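Local coordinates for protein purine nucleoside phosphorylase (Anopheles gambiae, PDB 2P4S) that catalyses the phosphorolytic cleavage of inosine, guanosine and their 2'-deoxy forms to the free purine base and pentose 1-phosphate in purine salvage, working as a homotrimer, at residues A[110-116]-A[163-169]; A[124-128]-A[154-158]; A[288-292]-A[330-334]. One frame throughout, in Å; residues are numbered along the deposited sequence.

How the contacts relate
Contacts 1 and 2 are neighbours, their centres 9 Å apart, while contact 3 lies across the centre of the chain, about 33 Å from contact 1 and 39 Å from contact 2, centre to centre. Contact 2 is nested inside the loop that contact 1 closes; contact 3 follows in series. Strand 161-167 joins the first two: it runs parallel to 112-116 in contact 1 and antiparallel to 152-158, the strand of contact 2, so both belong to the same mixed sheet. Contact 1 ends at the phosphate site through Arg169, and the strand of contact 2 lies on the other side of 161-167 from 112-116. Contact 3 adjoins nucleoside-binding residues Glu286 and Asn328 and a second subunit.

Contact 1 (A[110-116]-A[163-169]); sequences PKVGIIC and VMCMQGR. With PO4 (phosphate ion), chain D.
Ile114 N donates to Met164 O at 2.8 Å, a backbone bond between neighbouring strands. The next one, Met166 N to Ile114 O, is 2.7 Å long. Further bonds join Met164 N to Val112 O and Cys116 N to Met166 O. The axes of 112-116 and 163-167 run 16° from parallel, one of the parallel pairs in the mixed central sheet of the phosphorylase fold, and side chains alternate between its faces. Ile114, Cys116, Val163 and Cys165 share one face: Ile114 CD1 reaches Val163 CB at 3.9 Å, crossing it at a slant, and Cys116 SG meets Cys165 SG at 3.5 Å, a contact of two sulfurs much too long for a disulfide. Ile115 and Met166 lie side by side on the other face, pointing the same way, with Ile115 CG1 3.9 Å from Met166 SD. Past the strand end, Arg169 turns back toward Ile115. Its CG sits between the backbone N and the carbonyl carbon (chi1 65°), and bends at chi2 and chi3 fold the chain so that Ile115 CG2 lies over one guanidinium face, near its rim, 3.7 Å from Arg169 NH2. Arg169 NH1 then donates to phosphate O2 at 2.9 Å, with the oxygen near the guanidinium plane. Glu309 forms a salt bridge with Arg169 NE and Thr199 O accepts from NH2, so all three nitrogens are engaged, which should restrict the rotation of the group; Ser118, Ala201 and Ser305 also bind the phosphate.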
loop_
_atom_site.group_PDB
_atom_site.type_symbol
_atom_site.label_atom_id
_atom_site.label_comp_id
_atom_site.label_asym_id
_atom_site.label_seq_id
_atom_site.Cartn_x
_atom_site.Cartn_y
_atom_site.Cartn_z
ATOM N N PRO A 110 19.457 -25.632 17.884
ATOM C CA PRO A 110 18.801 -24.578 18.667
ATOM C C PRO A 110 17.302 -24.631 18.526
ATOM O O PRO A 110 16.804 -25.077 17.495
ATOM C CB PRO A 110 19.320 -23.307 18.045
ATOM C CG PRO A 110 19.650 -23.652 16.637
ATOM C CD PRO A 110 20.086 -25.085 16.652
ATOM N N LYS A 111 16.603 -24.179 19.568
ATOM C CA LYS A 111 15.131 -24.117 19.597
ATOM C C LYS A 111 14.641 -22.687 19.427
ATOM O O LYS A 111 13.441 -22.453 19.265
ATOM C CB LYS A 111 14.594 -24.683 20.925
ATOM C CG LYS A 111 14.988 -26.158 21.156
ATOM C CD LYS A 111 14.382 -27.097 20.114
ATOM C CE LYS A 111 15.098 -28.435 20.168
ATOM N NZ LYS A 111 14.804 -29.187 21.444
ATOM N N VAL A 112 15.592 -21.754 19.488
ATOM C CA VAL A 112 15.336 -20.345 19.439
ATOM C C VAL A 112 16.131 -19.696 18.295
ATOM O O VAL A 112 17.336 -19.758 18.293
ATOM C CB VAL A 112 15.683 -19.644 20.795
ATOM C CG1 VAL A 112 15.304 -18.165 20.732
ATOM C CG2 VAL A 112 14.973 -20.346 21.992
ATOM N N GLY A 113 15.435 -19.051 17.354
ATOM C CA GLY A 113 16.069 -18.131 16.374
ATOM C C GLY A 113 16.014 -16.651 16.788
ATOM O O GLY A 113 14.999 -16.188 17.308
ATOM N N ILE A 114 17.087 -15.899 16.545
ATOM C CA ILE A 114 17.164 -14.484 16.908
ATOM C C ILE A 114 17.566 -13.678 15.648
ATOM O O ILE A 114 18.595 -13.968 14.998
ATOM C CB ILE A 114 18.190 -14.212 18.041
ATOM C CG1 ILE A 114 17.874 -15.034 19.301
ATOM C CG2 ILE A 114 18.258 -12.719 18.389
ATOM C CD1 ILE A 114 19.045 -15.092 20.348
ATOM N N ILE A 115 16.757 -12.692 15.276
ATOM C CA ILE A 115 17.174 -11.737 14.217
ATOM C C ILE A 115 17.654 -10.438 14.851
ATOM O O ILE A 115 16.882 -9.793 15.559
ATOM C CB ILE A 115 16.045 -11.499 13.187
ATOM C CG1 ILE A 115 15.449 -12.842 12.769
ATOM C CG2 ILE A 115 16.599 -10.738 11.947
ATOM C CD1 ILE A 115 14.272 -12.747 11.769
ATOM N N CYS A 116 18.927 -10.091 14.668
ATOM C CA CYS A 116 19.515 -8.809 15.143
ATOM C C CYS A 116 19.414 -7.637 14.139
ATOM O O CYS A 116 19.995 -7.708 13.043
ATOM C CB CYS A 116 21.007 -8.996 15.450
ATOM S SG CYS A 116 21.322 -10.361 16.576
ATOM N N VAL A 163 21.286 -21.188 20.524
ATOM C CA VAL A 163 20.510 -20.266 19.672
ATOM C C VAL A 163 21.087 -20.262 18.237
ATOM O O VAL A 163 22.207 -20.730 17.989
ATOM C CB VAL A 163 20.421 -18.792 20.277
ATOM C CG1 VAL A 163 19.873 -18.787 21.709
ATOM C CG2 VAL A 163 21.776 -18.102 20.279
ATOM N N MET A 164 20.270 -19.779 17.315
ATOM C CA MET A 164 20.625 -19.525 15.929
ATOM C C MET A 164 20.382 -18.016 15.739
ATOM O O MET A 164 19.267 -17.531 15.882
ATOM C CB MET A 164 19.647 -20.277 15.057
ATOM C CG MET A 164 20.048 -20.358 13.640
ATOM S SD MET A 164 18.732 -21.205 12.787
ATOM C CE MET A 164 18.188 -22.338 13.957
ATOM N N CYS A 165 21.422 -17.288 15.393
ATOM C CA CYS A 165 21.382 -15.867 15.416
ATOM C C CYS A 165 21.716 -15.216 14.046
ATOM O O CYS A 165 22.805 -15.439 13.470
ATOM C CB CYS A 165 22.311 -15.452 16.538
ATOM S SG CYS A 165 22.265 -13.752 16.800
ATOM N N MET A 166 20.742 -14.494 13.477
ATOM C CA MET A 166 20.975 -13.648 12.309
ATOM C C MET A 166 21.645 -12.367 12.707
ATOM O O MET A 166 21.009 -11.442 13.219
ATOM C CB MET A 166 19.699 -13.336 11.558
ATOM C CG MET A 166 19.297 -14.410 10.586
ATOM S SD MET A 166 17.733 -13.973 9.797
ATOM C CE MET A 166 18.202 -12.760 8.543
ATOM N N GLN A 167 22.947 -12.316 12.499
ATOM C CA GLN A 167 23.690 -11.108 12.763
ATOM C C GLN A 167 23.620 -10.206 11.539
ATOM O O GLN A 167 24.466 -10.294 10.612
ATOM C CB GLN A 167 25.130 -11.434 13.108
ATOM C CG GLN A 167 25.873 -10.226 13.644
ATOM C CD GLN A 167 27.336 -10.540 13.919
ATOM O OE1 GLN A 167 27.874 -11.514 13.395
ATOM N NE2 GLN A 167 27.981 -9.711 14.730
ATOM N N GLY A 168 22.625 -9.311 11.548
ATOM C CA GLY A 168 22.258 -8.548 10.356
ATOM C C GLY A 168 21.061 -9.156 9.673
ATOM O O GLY A 168 20.895 -10.378 9.674
ATOM N N ARG A 169 20.227 -8.320 9.059
ATOM C CA ARG A 169 19.049 -8.816 8.345
ATOM C C ARG A 169 18.905 -8.169 6.952
ATOM O O ARG A 169 19.807 -7.445 6.501
ATOM C CB ARG A 169 17.763 -8.633 9.190
ATOM C CG ARG A 169 17.375 -7.166 9.450
ATOM C CD ARG A 169 15.862 -6.880 9.374
ATOM N NE ARG A 169 15.058 -7.538 10.407
ATOM C CZ ARG A 169 15.107 -7.236 11.703
ATOM N NH1 ARG A 169 15.899 -6.252 12.143
ATOM N NH2 ARG A 169 14.340 -7.910 12.562
HETATM P P PO4 D . 16.285 -2.655 11.461
HETATM O O1 PO4 D . 16.691 -2.614 12.899
HETATM O O2 PO4 D . 16.911 -3.899 10.829
HETATM O O3 PO4 D . 14.819 -2.752 11.258
HETATM O O4 PO4 D . 16.775 -1.395 10.813
#

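Contact 2 (A[124-128]-A[154-158]); sequences AEQLT and VFGYL
An antiparallel hydrogen-bonded pair, Thr128 with Tyr157, starts the pairing of the chain following helix 122-125 with strand 152-158. Its two backbone bonds, Tyr157 N to Thr128 O and Thr128 N to Tyr157 O, are both 2.9 Å long. Tyr157 O additionally receives the CA-H of Leu127. On the face that carries the Thr128 and Tyr157 side chains, Thr128 OG1 occupies the position between its backbone N and carbonyl carbon (chi1 62°), which brings it within 3.4 Å of Tyr157 CB. The two side chains cross at about a right angle, and Thr128 O lies in the plane of the tyrosine ring at its edge. Strand 152-158 pairs onward with 130-134 on one side and 161-167 on the other, so this junction lies where the chain re-enters the mixed sheet, just ahead of strand 130-134. Just before it, Leu127 spreads its two methyls along the strand: CD1 lies 3.7 Å from Val154 CG1, while CD2 lies 3.7 Å from Leu158 CB. Gly156 sits between these two contacts, its CA 4.1 Å from Leu127 CB, where its lack of a side chain lets the leucine approach the backbone. Earlier in the segment, Ala124 CB meets the other branch of Val154, CG2, at 4.0 Å.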
loop_
_atom_site.group_PDB
_atom_site.type_symbol
_atom_site.label_atom_id
_atom_site.label_comp_id
_atom_site.label_asym_id
_atom_site.label_seq_id
_atom_site.Cartn_x
_atom_site.Cartn_y
_atom_site.Cartn_z
ATOM N N ALA A 124 25.030 -11.389 18.690
ATOM C CA ALA A 124 25.684 -12.589 18.146
ATOM C C ALA A 124 27.110 -12.789 18.696
ATOM O O ALA A 124 27.592 -13.917 18.793
ATOM C CB ALA A 124 25.695 -12.552 16.643
ATOM N N GLU A 125 27.772 -11.697 19.052
ATOM C CA GLU A 125 29.118 -11.729 19.651
ATOM C C GLU A 125 29.181 -12.256 21.093
ATOM O O GLU A 125 30.246 -12.563 21.615
ATOM C CB GLU A 125 29.750 -10.336 19.592
ATOM C CG GLU A 125 30.124 -9.884 18.194
ATOM C CD GLU A 125 30.693 -8.485 18.204
ATOM O OE1 GLU A 125 30.987 -7.975 19.320
ATOM O OE2 GLU A 125 30.848 -7.882 17.110
ATOM N N GLN A 126 28.040 -12.372 21.743
ATOM C CA GLN A 126 28.036 -12.863 23.106
ATOM C C GLN A 126 27.828 -14.355 23.144
ATOM O O GLN A 126 27.832 -14.932 24.210
ATOM C CB GLN A 126 26.966 -12.135 23.914
ATOM C CG GLN A 126 27.261 -10.667 23.897
ATOM C CD GLN A 126 26.463 -9.895 24.881
ATOM O OE1 GLN A 126 26.016 -10.438 25.907
ATOM N NE2 GLN A 126 26.275 -8.597 24.593
ATOM N N LEU A 127 27.621 -14.975 21.990
ATOM C CA LEU A 127 27.500 -16.437 21.919
ATOM C C LEU A 127 28.845 -17.129 22.200
ATOM O O LEU A 127 29.896 -16.546 21.964
ATOM C CB LEU A 127 26.952 -16.866 20.556
ATOM C CG LEU A 127 25.638 -16.233 20.109
ATOM C CD1 LEU A 127 25.240 -16.836 18.793
ATOM C CD2 LEU A 127 24.542 -16.449 21.116
ATOM N N THR A 128 28.804 -18.360 22.709
ATOM C CA THR A 128 30.008 -19.175 22.912
ATOM C C THR A 128 29.936 -20.454 22.069
ATOM O O THR A 128 28.828 -20.868 21.655
ATOM C CB THR A 128 30.218 -19.572 24.390
ATOM O OG1 THR A 128 29.124 -20.363 24.836
ATOM C CG2 THR A 128 30.354 -18.343 25.298
ATOM N N VAL A 154 24.957 -17.253 12.997
ATOM C CA VAL A 154 25.805 -17.697 14.092
ATOM C C VAL A 154 25.024 -18.716 14.939
ATOM O O VAL A 154 23.944 -18.408 15.475
ATOM C CB VAL A 154 26.327 -16.527 14.958
ATOM C CG1 VAL A 154 27.436 -16.966 15.843
ATOM C CG2 VAL A 154 26.880 -15.438 14.103
ATOM N N PHE A 155 25.535 -19.948 15.018
ATOM C CA PHE A 155 24.920 -20.975 15.870
ATOM C C PHE A 155 25.815 -20.993 17.075
ATOM O O PHE A 155 26.998 -21.152 16.926
ATOM C CB PHE A 155 24.933 -22.344 15.191
ATOM C CG PHE A 155 23.975 -22.480 14.041
ATOM C CD1 PHE A 155 22.784 -23.194 14.198
ATOM C CD2 PHE A 155 24.285 -21.956 12.775
ATOM C CE1 PHE A 155 21.861 -23.342 13.121
ATOM C CE2 PHE A 155 23.402 -22.104 11.713
ATOM C CZ PHE A 155 22.175 -22.830 11.879
ATOM N N GLY A 156 25.280 -20.797 18.275
ATOM C CA GLY A 156 26.132 -20.714 19.476
ATOM C C GLY A 156 25.286 -20.814 20.728
ATOM O O GLY A 156 24.059 -20.926 20.647
ATOM N N TYR A 157 25.955 -20.772 21.881
ATOM C CA TYR A 157 25.328 -20.804 23.206
ATOM C C TYR A 157 25.167 -19.402 23.777
ATOM O O TYR A 157 26.159 -18.645 23.939
ATOM C CB TYR A 157 26.130 -21.718 24.177
ATOM C CG TYR A 157 26.081 -23.181 23.768
ATOM C CD1 TYR A 157 25.097 -24.003 24.258
ATOM C CD2 TYR A 157 27.014 -23.724 22.861
ATOM C CE1 TYR A 157 25.014 -25.376 23.879
ATOM C CE2 TYR A 157 26.949 -25.100 22.451
ATOM C CZ TYR A 157 25.941 -25.921 22.976
ATOM O OH TYR A 157 25.809 -27.277 22.627
ATOM N N LEU A 158 23.913 -19.039 24.045
ATOM C CA LEU A 158 23.624 -17.798 24.791
ATOM C C LEU A 158 23.352 -18.122 26.288
ATOM O O LEU A 158 22.291 -18.650 26.622
ATOM C CB LEU A 158 22.450 -17.029 24.163
ATOM C CG LEU A 158 22.214 -15.598 24.664
ATOM C CD1 LEU A 158 23.446 -14.732 24.506
ATOM C CD2 LEU A 158 21.065 -14.953 23.947
#

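Contact 3 (A[288-292]-A[330-334]); sequences VAEVK and CTMSY
The first turn of helix 288-296 faces the irregular chain that follows strand 319-329, with their CA atoms nearest at Val288 and Met332, 5.5 Å apart. This helix-against-loop packing adjoins the purine nucleoside site: Glu286 and Asn328, which bind the nucleoside, each lie two residues ahead of one of the segments, and Cys330 lies about 4 Å from a bound inhibitor, side chain to ligand. Val288 is wedged against the loop by both branches. Its CG1, anti to the backbone N (chi1 163°), sits over one face of the Tyr334 ring in a CH-pi contact, 3.9 Å from the centroid and 22° off the ring normal; its CG2 turns instead toward Ser333 O. One helical turn on, Val291 straddles Cys330, both its CG1 and its CG2 lying 3.7 Å from Cys330 CB. The CG1 branch also meets Met332 CG, and these two side chains cross at about a right angle. Polar linkage between the segments is carried by water. One water donates to both Val288 O and Thr331 O, bridging a helix carbonyl to the loop backbone. Around the tyrosine the contact also reaches the trimer interface, since Asp219 of the second subunit is hydrogen-bonded to both Tyr334 OH and Ala289 N. The extended Lys292 chain slants past the tyrosine, and a second water accepts from Lys292 NZ at 3.0 Å while donating to Tyr334 OH at 2.9 Å.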
loop_
_atom_site.group_PDB
_atom_site.type_symbol
_atom_site.label_atom_id
_atom_site.label_comp_id
_atom_site.label_asym_id
_atom_site.label_seq_id
_atom_site.Cartn_x
_atom_site.Cartn_y
_atom_site.Cartn_z
ATOM N N VAL A 288 6.679 14.953 8.950
ATOM C CA VAL A 288 5.961 15.360 10.141
ATOM C C VAL A 288 4.511 14.926 10.004
ATOM O O VAL A 288 3.974 14.374 10.955
ATOM C CB VAL A 288 6.054 16.913 10.370
ATOM C CG1 VAL A 288 4.959 17.412 11.361
ATOM C CG2 VAL A 288 7.458 17.321 10.845
ATOM N N ALA A 289 3.903 15.148 8.827
ATOM C CA ALA A 289 2.521 14.785 8.582
ATOM C C ALA A 289 2.288 13.255 8.680
ATOM O O ALA A 289 1.236 12.846 9.159
ATOM C CB ALA A 289 2.020 15.310 7.173
ATOM N N GLU A 290 3.215 12.451 8.139
ATOM C CA GLU A 290 3.181 10.973 8.270
ATOM C C GLU A 290 3.274 10.511 9.741
ATOM O O GLU A 290 2.528 9.626 10.146
ATOM C CB GLU A 290 4.304 10.323 7.452
ATOM C CG GLU A 290 4.114 10.476 5.936
ATOM C CD GLU A 290 5.372 10.166 5.103
ATOM O OE1 GLU A 290 6.510 9.993 5.669
ATOM O OE2 GLU A 290 5.218 10.106 3.866
ATOM N N VAL A 291 4.202 11.089 10.518
ATOM C CA VAL A 291 4.351 10.710 11.901
ATOM C C VAL A 291 3.047 11.000 12.648
ATOM O O VAL A 291 2.597 10.183 13.423
ATOM C CB VAL A 291 5.593 11.395 12.600
ATOM C CG1 VAL A 291 5.588 11.165 14.131
ATOM C CG2 VAL A 291 6.925 10.899 12.017
ATOM N N LYS A 292 2.419 12.139 12.358
ATOM C CA LYS A 292 1.127 12.532 12.974
ATOM C C LYS A 292 0.019 11.567 12.636
ATOM O O LYS A 292 -0.728 11.129 13.511
ATOM C CB LYS A 292 0.698 13.939 12.532
ATOM C CG LYS A 292 1.467 15.035 13.204
ATOM C CD LYS A 292 0.881 16.400 12.868
ATOM C CE LYS A 292 1.786 17.520 13.442
ATOM N NZ LYS A 292 1.591 18.782 12.665
ATOM N N CYS A 330 10.909 10.351 16.529
ATOM C CA CYS A 330 10.352 10.805 15.255
ATOM C C CYS A 330 10.189 12.333 15.324
ATOM O O CYS A 330 9.870 12.880 16.394
ATOM C CB CYS A 330 8.990 10.170 15.022
ATOM S SG CYS A 330 9.080 8.435 14.701
ATOM N N THR A 331 10.385 13.004 14.190
ATOM C CA THR A 331 10.159 14.440 14.105
ATOM C C THR A 331 8.675 14.803 14.221
ATOM O O THR A 331 7.843 14.404 13.396
ATOM C CB THR A 331 10.742 15.055 12.809
ATOM O OG1 THR A 331 12.078 14.560 12.603
ATOM C CG2 THR A 331 10.781 16.621 12.920
ATOM N N MET A 332 8.356 15.617 15.217
ATOM C CA MET A 332 6.946 15.871 15.487
ATOM C C MET A 332 6.443 17.313 15.254
ATOM O O MET A 332 5.287 17.631 15.488
ATOM C CB MET A 332 6.631 15.328 16.875
ATOM C CG MET A 332 6.564 13.786 16.810
ATOM S SD MET A 332 6.663 13.339 18.468
ATOM C CE MET A 332 7.556 11.745 18.565
ATOM N N SER A 333 7.313 18.139 14.694
ATOM C CA SER A 333 7.052 19.536 14.540
ATOM C C SER A 333 7.871 20.093 13.373
ATOM O O SER A 333 8.985 19.631 13.139
ATOM C CB SER A 333 7.427 20.228 15.857
ATOM O OG SER A 333 7.901 21.524 15.626
ATOM N N TYR A 334 7.321 21.090 12.673
ATOM C CA TYR A 334 8.013 21.787 11.580
ATOM C C TYR A 334 9.117 22.697 12.102
ATOM O O TYR A 334 9.972 23.157 11.333
ATOM C CB TYR A 334 7.022 22.562 10.686
ATOM C CG TYR A 334 6.064 21.637 10.007
ATOM C CD1 TYR A 334 6.501 20.820 8.993
ATOM C CD2 TYR A 334 4.719 21.530 10.419
ATOM C CE1 TYR A 334 5.652 19.930 8.381
ATOM C CE2 TYR A 334 3.868 20.629 9.806
ATOM C CZ TYR A 334 4.345 19.843 8.775
ATOM O OH TYR A 334 3.552 18.921 8.133
HETATM O O HOH W 1 4.811 14.702 13.649
HETATM O O HOH W 2 1.227 18.144 9.754
#